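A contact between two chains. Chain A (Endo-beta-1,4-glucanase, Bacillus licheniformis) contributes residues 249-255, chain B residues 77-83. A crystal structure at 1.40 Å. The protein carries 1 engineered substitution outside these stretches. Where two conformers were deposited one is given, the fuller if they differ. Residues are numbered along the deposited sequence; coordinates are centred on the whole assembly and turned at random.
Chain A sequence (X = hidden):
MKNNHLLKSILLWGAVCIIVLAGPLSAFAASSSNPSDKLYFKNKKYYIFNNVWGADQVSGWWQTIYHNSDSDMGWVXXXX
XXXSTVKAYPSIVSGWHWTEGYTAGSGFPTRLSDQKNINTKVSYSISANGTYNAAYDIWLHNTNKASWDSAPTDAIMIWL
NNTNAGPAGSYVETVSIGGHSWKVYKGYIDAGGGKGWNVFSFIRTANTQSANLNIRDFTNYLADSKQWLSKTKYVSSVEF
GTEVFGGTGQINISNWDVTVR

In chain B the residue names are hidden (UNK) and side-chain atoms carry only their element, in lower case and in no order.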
ATOM      1  N   GLY A 249      -9.917   9.296  -9.731  1.00 10.08           N
ATOM      2  CA  GLY A 249     -11.093   8.621 -10.253  1.00 10.68           C
ATOM      3  C   GLY A 249     -10.755   7.361 -10.994  1.00  9.24           C
ATOM      4  O   GLY A 249      -9.712   6.753 -10.769  1.00  9.91           O
ATOM      5  N   GLN A 250     -11.650   6.936 -11.869  1.00  9.22           N
ATOM      6  CA  GLN A 250     -11.474   5.736 -12.612  1.00 10.21           C
ATOM      7  C   GLN A 250     -12.309   5.759 -13.872  1.00  9.47           C
ATOM      8  O   GLN A 250     -13.309   6.505 -13.966  1.00 10.17           O
ATOM      9  CB  GLN A 250     -11.864   4.541 -11.762  1.00 10.69           C
ATOM     10  CG  GLN A 250     -13.340   4.419 -11.474  1.00 12.05           C
ATOM     11  CD  GLN A 250     -13.634   3.343 -10.470  1.00 11.95           C
ATOM     12  OE1 GLN A 250     -13.487   2.136 -10.759  1.00 13.07           O
ATOM     13  NE2 GLN A 250     -14.046   3.762  -9.274  1.00 14.31           N
ATOM     14  N   ILE A 251     -11.913   4.918 -14.809  1.00  9.28           N
ATOM     15  CA  ILE A 251     -12.697   4.589 -15.977  1.00  9.44           C
ATOM     16  C   ILE A 251     -12.934   3.098 -16.005  1.00  9.56           C
ATOM     17  O   ILE A 251     -12.087   2.304 -15.569  1.00  9.42           O
ATOM     18  CB  ILE A 251     -11.978   5.023 -17.287  1.00  9.91           C
ATOM     19  CG1 ILE A 251     -12.911   4.990 -18.518  1.00 10.47           C
ATOM     20  CG2 ILE A 251     -10.724   4.187 -17.563  1.00 11.30           C
ATOM     21  CD1 ILE A 251     -12.354   5.690 -19.760  1.00 11.31           C
ATOM     22  N   ASN A 252     -14.077   2.707 -16.564  1.00  9.67           N
ATOM     23  CA  ASN A 252     -14.336   1.335 -16.909  1.00  9.06           C
ATOM     24  C   ASN A 252     -14.792   1.316 -18.347  1.00  9.77           C
ATOM     25  O   ASN A 252     -15.595   2.174 -18.765  1.00 11.20           O
ATOM     26  CB  ASN A 252     -15.414   0.730 -16.008  1.00 10.23           C
ATOM     27  CG  ASN A 252     -15.773  -0.653 -16.419  1.00 11.13           C
ATOM     28  OD1 ASN A 252     -15.153  -1.689 -15.954  1.00 13.59           O
ATOM     29  ND2 ASN A 252     -16.721  -0.730 -17.292  1.00  8.43           N
ATOM     30  N   ILE A 253     -14.256   0.395 -19.117  1.00 10.02           N
ATOM     31  CA  ILE A 253     -14.556   0.202 -20.507  1.00 11.07           C
ATOM     32  C   ILE A 253     -15.307  -1.117 -20.667  1.00 11.20           C
ATOM     33  O   ILE A 253     -14.863  -2.164 -20.175  1.00 11.32           O
ATOM     34  CB  ILE A 253     -13.285   0.201 -21.345  1.00 10.85           C
ATOM     35  CG1 ILE A 253     -12.640   1.592 -21.265  1.00 13.37           C
ATOM     36  CG2 ILE A 253     -13.569  -0.233 -22.785  1.00 12.70           C
ATOM     37  CD1 ILE A 253     -11.246   1.656 -21.834  1.00 15.08           C
ATOM     38  N   SER A 254     -16.484  -1.050 -21.316  1.00 11.48           N
ATOM     39  CA  SER A 254     -17.387  -2.193 -21.459  1.00 12.17           C
ATOM     40  C   SER A 254     -17.449  -2.713 -22.892  1.00 12.83           C
ATOM     41  O   SER A 254     -17.975  -3.793 -23.133  1.00 14.55           O
ATOM     42  CB  SER A 254     -18.802  -1.823 -20.983  1.00 12.39           C
ATOM     43  OG  SER A 254     -19.345  -0.825 -21.822  1.00 14.08           O
ATOM     44  N   ASN A 255     -16.877  -1.973 -23.837  1.00 13.23           N
ATOM     45  CA  ASN A 255     -16.779  -2.401 -25.218  1.00 13.65           C
ATOM     46  C   ASN A 255     -15.590  -1.715 -25.847  1.00 12.59           C
ATOM     47  O   ASN A 255     -15.399  -0.514 -25.654  1.00 12.44           O
ATOM     48  CB  ASN A 255     -18.047  -2.086 -26.020  1.00 15.85           C
ATOM     49  CG  ASN A 255     -18.078  -2.821 -27.346  1.00 19.30           C
ATOM     50  OD1 ASN A 255     -17.746  -4.005 -27.436  1.00 21.83           O
ATOM     51  ND2 ASN A 255     -18.425  -2.105 -28.384  1.00 24.45           N
TER
ATOM     52  N   UNK B  77     -14.193   0.250   0.268  1.00  8.54           N
ATOM     53  CA  UNK B  77     -13.999  -0.685  -0.827  1.00  8.75           C
ATOM     54  C   UNK B  77     -13.672  -0.013  -2.154  1.00  8.84           C
ATOM     55  O   UNK B  77     -13.962   1.181  -2.380  1.00  9.21           O
ATOM     56  c   UNK B  77     -19.722   0.817  -1.179  1.00 10.52           C
ATOM     57  c   UNK B  77     -16.494  -0.809  -1.546  1.00  9.93           C
ATOM     58  c   UNK B  77     -15.264  -1.535  -1.045  1.00  9.56           C
ATOM     59  c   UNK B  77     -17.845  -0.264   0.613  1.00 10.42           C
ATOM     60  c   UNK B  77     -19.040   0.310   1.058  1.00 10.94           C
ATOM     61  c   UNK B  77     -17.579  -0.294  -0.753  1.00  9.66           C
ATOM     62  c   UNK B  77     -18.521   0.271  -1.627  1.00  9.68           C
ATOM     63  c   UNK B  77     -16.815  -0.527  -2.832  1.00  9.63           C
ATOM     64  c   UNK B  77     -19.959   0.809   0.152  1.00 10.73           C
ATOM     65  n   UNK B  77     -18.033   0.130  -2.889  1.00  9.90           N
ATOM     66  N   UNK B  78     -13.095  -0.819  -3.028  1.00  8.94           N
ATOM     67  CA  UNK B  78     -12.898  -0.483  -4.411  1.00  8.53           C
ATOM     68  C   UNK B  78     -12.986  -1.727  -5.264  1.00  8.91           C
ATOM     69  O   UNK B  78     -12.170  -2.634  -5.106  1.00  9.35           O
ATOM     70  c   UNK B  78     -11.499   0.121  -4.600  1.00 10.10           C
ATOM     71  n   UNK B  78      -9.972   0.051  -6.430  1.00 15.83           N
ATOM     72  c   UNK B  78     -11.168   0.412  -6.021  1.00 11.56           C
ATOM     73  o   UNK B  78     -11.986   0.922  -6.765  1.00 13.68           O
ATOM     74  N   UNK B  79     -14.032  -1.799  -6.106  1.00  8.73           N
ATOM     75  CA  UNK B  79     -14.410  -2.990  -6.882  1.00  8.47           C
ATOM     76  C   UNK B  79     -14.547  -2.535  -8.362  1.00  8.59           C
ATOM     77  O   UNK B  79     -15.651  -2.299  -8.861  1.00  9.76           O
ATOM     78  c   UNK B  79     -13.565  -7.880  -3.988  1.00  9.30           C
ATOM     79  c   UNK B  79     -15.456  -4.350  -5.112  1.00  8.88           C
ATOM     80  c   UNK B  79     -14.102  -7.011  -3.095  1.00  9.69           C
ATOM     81  c   UNK B  79     -14.693  -5.862  -3.583  1.00  9.02           C
ATOM     82  c   UNK B  79     -15.784  -3.941  -3.868  1.00  8.87           C
ATOM     83  c   UNK B  79     -13.627  -7.642  -5.358  1.00 10.13           C
ATOM     84  c   UNK B  79     -15.697  -3.635  -6.381  1.00  9.25           C
ATOM     85  n   UNK B  79     -15.353  -4.857  -2.924  1.00  9.22           N
ATOM     86  c   UNK B  79     -14.199  -6.492  -5.843  1.00  9.04           C
ATOM     87  c   UNK B  79     -14.768  -5.592  -4.956  1.00  8.49           C
ATOM     88  N   UNK B  80     -13.424  -2.352  -9.078  0.50  8.31           N
ATOM     89  CA  UNK B  80     -13.565  -1.868 -10.452  0.50  8.77           C
ATOM     90  C   UNK B  80     -14.094  -2.914 -11.432  0.50  9.74           C
ATOM     91  O   UNK B  80     -13.354  -3.748 -11.936  0.50 11.16           O
ATOM     92  c   UNK B  80     -12.010  -2.392  -8.688  0.50  8.42           C
ATOM     93  c   UNK B  80     -11.405  -1.329  -9.552  0.50  7.47           C
ATOM     94  c   UNK B  80     -12.152  -1.390 -10.820  0.50  9.07           C
ATOM     95  N   UNK B  81     -15.388  -2.849 -11.713  1.00 11.34           N
ATOM     96  CA  UNK B  81     -16.053  -3.790 -12.612  1.00 11.81           C
ATOM     97  C   UNK B  81     -17.433  -3.248 -13.007  1.00 12.75           C
ATOM     98  O   UNK B  81     -18.107  -2.616 -12.194  1.00 14.23           O
ATOM     99  o   UNK B  81     -16.962  -6.073 -12.752  1.00 12.56           O
ATOM    100  c   UNK B  81     -16.287  -5.116 -11.888  1.00 12.41           C
ATOM    101  N   UNK B  82     -17.838  -3.557 -14.229  1.00 11.73           N
ATOM    102  CA  UNK B  82     -19.155  -3.192 -14.738  1.00 11.56           C
ATOM    103  C   UNK B  82     -20.183  -4.313 -14.672  1.00 11.42           C
ATOM    104  O   UNK B  82     -21.343  -4.091 -15.053  1.00 13.16           O
ATOM    105  c   UNK B  82     -19.068  -2.658 -16.166  1.00 11.64           C
ATOM    106  n   UNK B  82     -17.694  -3.299 -18.072  1.00 10.58           N
ATOM    107  o   UNK B  82     -19.019  -4.860 -17.110  1.00 15.68           O
ATOM    108  c   UNK B  82     -18.581  -3.693 -17.155  1.00 12.23           C
ATOM    109  N   UNK B  83     -19.805  -5.499 -14.189  1.00 11.44           N
ATOM    110  CA  UNK B  83     -20.665  -6.630 -14.348  1.00 11.62           C
ATOM    111  C   UNK B  83     -21.697  -6.746 -13.241  1.00 11.46           C
ATOM    112  O   UNK B  83     -21.585  -6.141 -12.184  1.00 12.06           O
ATOM    113  c   UNK B  83     -18.877  -7.918 -15.637  1.00 13.67           C
ATOM    114  o   UNK B  83     -19.329  -8.250 -13.236  1.00 12.53           O
ATOM    115  c   UNK B  83     -19.922  -7.946 -14.499  1.00 11.79           C
TER
HETATM  116  O   HOH W   1     -14.299   0.808  -8.473  1.00 13.23           O

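Position 77 of chain B has ten side-chain atoms. One carbon leads to fused five- and six-membered rings holding eight carbons and one nitrogen. That is an indole. It touches nothing on the chain A stretch. The residue is Trp B77.

Position 78 has two side-chain carbons, the second carrying one oxygen and one nitrogen. Its CA-to-CB bond points toward chain A. The amide oxygen accepts a hydrogen bond from water 1, and the water also donates to OE1 of Gln A250. The residue is Asn B78. The water O lies 2.9 Å from OD1 of Asn B78 and 2.8 Å from OE1 of Gln A250. The closest direct approach of the two side chains is 4.3 Å, from NE2 of Gln A250 to OD1 of Asn B78; the water bridges OD1 to OE1.

Position 79 again has one carbon followed by an indole of eight carbons and one nitrogen. Its CA-to-CB bond points away from chain A, and the rings make no contact there. The residue is Trp B79, the last of the strand.

Position 80 has three carbons that close a ring onto the backbone nitrogen. No other standard residue does this. The residue is Pro B80. Its CB lies 3.8 Å from OE1 of Gln A250, a packing contact.

Position 81 has one carbon and one oxygen, a small hydroxyl side chain. Its CA-to-CB bond points away from chain A, and the residue meets Asn A252 through its backbone. The residue is Ser B81. Its OG accepts a hydrogen bond from the backbone N of position 83, at 3.2 Å.

Position 82 has two carbons, the second bearing one oxygen and one nitrogen, as at position 78. Its CA-to-CB bond points toward chain A, and the amide reaches Asn A252 and Ser A254. The residue is Asn B82. Its ND2 lies 3.4 Å from CB of Ser A254. The Asn A252 amide is probably turned over in the model, so its atom labels carry little weight.

Position 83 has one carbon carrying one oxygen and one carbon, a branched hydroxyl side chain. It does not touch the chain A stretch. The residue is Thr B83.

The contact is small, burying 219 Å² over both sides. The two segments run in similar directions, 24° apart. Gln A250 is tied to Asn B78 through water and packs on Pro B80. Farther along, Asn B82 packs against Asn A252 and CB of Ser A254. No direct hydrogen bond between the stretches is clear.

Chain B (77-83) WNWPSNT
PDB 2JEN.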